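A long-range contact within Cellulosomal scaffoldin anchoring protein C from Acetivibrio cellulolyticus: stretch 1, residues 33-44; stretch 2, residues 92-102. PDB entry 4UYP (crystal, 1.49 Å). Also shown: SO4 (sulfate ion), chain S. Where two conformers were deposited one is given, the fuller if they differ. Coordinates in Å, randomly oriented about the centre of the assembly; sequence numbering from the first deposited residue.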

# COMPACT_ATOMS: atom_id res chain seq x y z
N ALA C 33 2.99 -20.03 -6.05
CA ALA C 33 1.85 -19.09 -5.81
C ALA C 33 2.49 -17.76 -5.45
O ALA C 33 3.52 -17.68 -4.82
CB ALA C 33 0.94 -19.56 -4.68
N LEU C 34 1.83 -16.67 -5.83
CA LEU C 34 2.32 -15.32 -5.47
C LEU C 34 1.15 -14.38 -5.57
O LEU C 34 0.17 -14.57 -6.31
CB LEU C 34 3.47 -14.87 -6.40
CG LEU C 34 3.05 -14.47 -7.83
CD1 LEU C 34 2.92 -12.92 -7.88
CD2 LEU C 34 4.16 -14.95 -8.81
N SER C 35 1.25 -13.32 -4.77
CA SER C 35 0.42 -12.10 -5.03
C SER C 35 1.38 -10.91 -5.15
O SER C 35 2.44 -10.89 -4.57
CB SER C 35 -0.59 -11.87 -3.90
OG SER C 35 0.08 -11.59 -2.69
N PHE C 36 0.93 -9.99 -5.98
CA PHE C 36 1.77 -8.82 -6.22
C PHE C 36 0.84 -7.63 -6.28
O PHE C 36 -0.12 -7.63 -7.06
CB PHE C 36 2.55 -8.94 -7.56
CG PHE C 36 3.43 -7.75 -7.84
CD1 PHE C 36 4.59 -7.67 -7.16
CD2 PHE C 36 3.02 -6.70 -8.70
CE1 PHE C 36 5.44 -6.62 -7.24
CE2 PHE C 36 3.93 -5.56 -8.77
CZ PHE C 36 5.07 -5.63 -8.06
N ARG C 37 1.01 -6.61 -5.41
CA ARG C 37 0.13 -5.42 -5.45
C ARG C 37 0.96 -4.19 -5.59
O ARG C 37 2.00 -4.05 -4.94
CB ARG C 37 -0.60 -5.37 -4.12
CG ARG C 37 -1.51 -4.13 -4.14
CD ARG C 37 -2.40 -3.98 -2.90
NE ARG C 37 -3.30 -5.09 -2.82
CZ ARG C 37 -4.33 -5.06 -2.00
NH1 ARG C 37 -4.62 -4.02 -1.20
NH2 ARG C 37 -5.16 -6.09 -1.92
N THR C 38 0.51 -3.32 -6.49
CA THR C 38 1.14 -1.97 -6.73
C THR C 38 0.16 -0.93 -6.27
O THR C 38 -1.04 -1.00 -6.56
CB THR C 38 1.37 -1.66 -8.25
OG1 THR C 38 0.15 -1.69 -8.96
CG2 THR C 38 2.37 -2.71 -8.86
N ASN C 39 0.66 0.13 -5.60
CA ASN C 39 -0.16 1.34 -5.42
C ASN C 39 0.29 2.48 -6.34
O ASN C 39 1.40 2.50 -6.83
CB ASN C 39 -0.02 1.81 -3.93
CG ASN C 39 -0.71 0.80 -2.97
OD1 ASN C 39 0.03 -0.02 -2.34
ND2 ASN C 39 -2.00 0.81 -2.89
N PHE C 40 -0.67 3.36 -6.41
CA PHE C 40 -0.47 4.59 -7.22
C PHE C 40 -1.46 5.63 -6.73
O PHE C 40 -2.48 5.34 -6.10
CB PHE C 40 -0.75 4.31 -8.73
CG PHE C 40 -2.13 3.69 -9.00
CD1 PHE C 40 -2.27 2.24 -8.96
CD2 PHE C 40 -3.32 4.48 -9.31
CE1 PHE C 40 -3.53 1.66 -9.24
CE2 PHE C 40 -4.54 3.88 -9.58
CZ PHE C 40 -4.65 2.45 -9.53
N ASP C 41 -1.13 6.92 -7.01
CA ASP C 41 -2.04 8.00 -6.73
C ASP C 41 -3.17 8.11 -7.67
O ASP C 41 -2.90 8.33 -8.86
CB ASP C 41 -1.23 9.36 -6.64
CG ASP C 41 -2.16 10.52 -6.35
OD1 ASP C 41 -3.35 10.57 -6.67
OD2 ASP C 41 -1.49 11.60 -6.07
N PRO C 42 -4.44 7.76 -7.33
CA PRO C 42 -5.48 7.59 -8.29
C PRO C 42 -6.00 8.85 -8.98
O PRO C 42 -6.79 8.74 -9.91
CB PRO C 42 -6.59 6.83 -7.48
CG PRO C 42 -6.35 7.39 -6.14
CD PRO C 42 -4.93 7.52 -5.93
N GLN C 43 -5.52 9.99 -8.46
CA GLN C 43 -5.87 11.23 -9.24
C GLN C 43 -4.81 11.65 -10.17
O GLN C 43 -4.92 12.63 -10.87
CB GLN C 43 -6.37 12.40 -8.44
CG GLN C 43 -7.75 12.15 -7.74
CD GLN C 43 -8.86 12.01 -8.72
OE1 GLN C 43 -8.80 12.63 -9.79
NE2 GLN C 43 -9.87 11.32 -8.36
N LYS C 44 -3.73 10.80 -10.24
CA LYS C 44 -2.69 11.02 -11.24
C LYS C 44 -2.78 10.03 -12.38
O LYS C 44 -2.63 10.38 -13.54
CB LYS C 44 -1.25 10.89 -10.62
CG LYS C 44 -1.03 11.93 -9.43
CD LYS C 44 -1.23 13.37 -9.87
CE LYS C 44 -0.76 14.35 -8.76
NZ LYS C 44 -1.53 14.11 -7.55
N VAL C 92 8.78 -11.21 -18.19
CA VAL C 92 7.67 -10.32 -17.81
C VAL C 92 6.50 -11.12 -17.24
O VAL C 92 5.91 -12.05 -17.91
CB VAL C 92 7.20 -9.56 -19.06
CG1 VAL C 92 6.04 -8.62 -18.70
CG2 VAL C 92 8.39 -8.68 -19.61
N PHE C 93 6.14 -10.77 -16.01
CA PHE C 93 5.02 -11.38 -15.36
C PHE C 93 3.72 -10.72 -15.84
O PHE C 93 2.76 -11.45 -16.09
CB PHE C 93 5.19 -11.15 -13.84
CG PHE C 93 4.00 -11.52 -13.02
CD1 PHE C 93 3.63 -12.91 -12.92
CD2 PHE C 93 3.33 -10.59 -12.29
CE1 PHE C 93 2.54 -13.29 -12.09
CE2 PHE C 93 2.22 -10.97 -11.50
CZ PHE C 93 1.85 -12.29 -11.46
N ALA C 94 3.67 -9.37 -15.89
CA ALA C 94 2.43 -8.67 -16.28
C ALA C 94 2.82 -7.30 -16.65
O ALA C 94 3.91 -6.81 -16.25
CB ALA C 94 1.39 -8.69 -15.14
N THR C 95 1.95 -6.59 -17.36
CA THR C 95 2.14 -5.18 -17.69
C THR C 95 0.88 -4.44 -17.32
O THR C 95 -0.22 -4.87 -17.67
CB THR C 95 2.43 -5.02 -19.16
OG1 THR C 95 3.62 -5.77 -19.49
CG2 THR C 95 2.71 -3.53 -19.54
N ILE C 96 1.05 -3.33 -16.62
CA ILE C 96 -0.13 -2.52 -16.22
C ILE C 96 -0.23 -1.34 -17.22
O ILE C 96 0.81 -0.64 -17.38
CB ILE C 96 -0.03 -1.97 -14.83
CG1 ILE C 96 0.11 -3.15 -13.85
CG2 ILE C 96 -1.28 -1.15 -14.46
CD1 ILE C 96 0.53 -2.65 -12.48
N ASN C 97 -1.34 -1.18 -17.93
CA ASN C 97 -1.53 0.00 -18.77
C ASN C 97 -2.25 1.08 -18.02
O ASN C 97 -3.40 0.85 -17.63
CB ASN C 97 -2.28 -0.45 -20.00
CG ASN C 97 -1.57 -1.62 -20.70
OD1 ASN C 97 -0.40 -1.48 -21.07
ND2 ASN C 97 -2.28 -2.72 -20.89
N PHE C 98 -1.54 2.16 -17.76
CA PHE C 98 -2.08 3.25 -16.93
C PHE C 98 -2.50 4.46 -17.78
O PHE C 98 -1.75 4.87 -18.69
CB PHE C 98 -1.00 3.82 -16.02
CG PHE C 98 -0.69 2.98 -14.78
CD1 PHE C 98 -1.58 3.00 -13.72
CD2 PHE C 98 0.42 2.19 -14.70
CE1 PHE C 98 -1.30 2.31 -12.53
CE2 PHE C 98 0.71 1.48 -13.47
CZ PHE C 98 -0.15 1.57 -12.43
N LYS C 99 -3.70 4.93 -17.57
CA LYS C 99 -4.12 6.24 -18.13
C LYS C 99 -3.59 7.38 -17.25
O LYS C 99 -3.89 7.45 -16.07
CB LYS C 99 -5.72 6.25 -18.14
CG LYS C 99 -6.31 7.64 -18.33
CD LYS C 99 -6.05 8.07 -19.71
CE LYS C 99 -6.87 9.37 -20.02
NZ LYS C 99 -6.67 10.41 -19.06
N VAL C 100 -2.77 8.24 -17.88
CA VAL C 100 -2.27 9.45 -17.24
C VAL C 100 -3.42 10.51 -17.27
O VAL C 100 -3.94 10.79 -18.37
CB VAL C 100 -1.05 9.99 -17.98
CG1 VAL C 100 -0.56 11.26 -17.30
CG2 VAL C 100 0.06 8.91 -17.97
N SER C 101 -3.66 11.08 -16.10
CA SER C 101 -4.74 12.10 -16.04
C SER C 101 -4.60 13.18 -17.14
O SER C 101 -3.47 13.63 -17.43
CB SER C 101 -4.69 12.68 -14.73
OG SER C 101 -5.63 13.79 -14.65
N ASP C 102 -5.72 13.60 -17.66
CA ASP C 102 -5.64 14.66 -18.65
C ASP C 102 -5.15 15.97 -18.02
O ASP C 102 -4.63 16.81 -18.81
CB ASP C 102 -7.07 15.01 -19.16
CG ASP C 102 -7.62 14.00 -20.13
OD1 ASP C 102 -7.07 12.90 -20.39
OD2 ASP C 102 -8.76 14.31 -20.70
S SO4 S . -4.81 16.33 -8.64
O1 SO4 S . -3.52 17.06 -9.05
O2 SO4 S . -5.42 17.23 -7.56
O3 SO4 S . -4.63 14.89 -8.15
O4 SO4 S . -5.68 16.17 -9.86
O HOH W 1 -7.40 13.26 -12.12

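Strands 33-39 and 92-100 run in roughly the same direction, their axes 29° apart and no closer than 10.5 Å. That spacing is about twice the distance between hydrogen-bonded neighbours in a sheet, so along the strands the contact is made by side chains: Phe36 and Phe93 have CA atoms 10.0 Å apart, Thr38 and Ile96 9.6 Å. Together the stretches bury 372 Å².

Along stretch 1 the inward positions alternate, as extended backbone requires. Leu34, Phe36, Thr38 and Phe40 direct CA-to-CB toward stretch 2, whereas Ser35 and Asn39 point away. Leu34 CD1 lies 3.8 Å from Phe93 CZ, and Phe36 CB lies 4.4 Å from Phe93 CE2; both approach the Phe93 ring obliquely, so one aromatic side chain serves two apolar partners. At Thr38, OG1 comes within 3.7 Å of Ile96 CD1, a van der Waals contact, since a methyl carbon offers the hydroxyl no polar partner.

Phe40 and Phe98 form an edge-to-face pair. Their centroids are 5.3 Å apart and their planes meet at 75°, with Phe98 CE1 3.7 Å from Phe40 CD1. This arrangement sets the positive ring-edge hydrogens of Phe98 against the electron-rich face of Phe40.

Beyond the strand, the backbones converge. Asp41 steadies the turn: its OD1 accepts from Gln43 N (2.9 Å), its O from Lys44 N (2.9 Å), and its OD2 forms a salt bridge with Lys44 NZ (2.9 Å). At Lys44 and Ser101 the CA separation falls to 5.3 Å, allowing the sole direct hydrogen bond between the stretches, Ser101 N to Lys44 O, at 2.8 Å and 164°. Water 1 adds a bridge, 2.8 Å from Gln43 O and 3.1 Å from Ser101 OG.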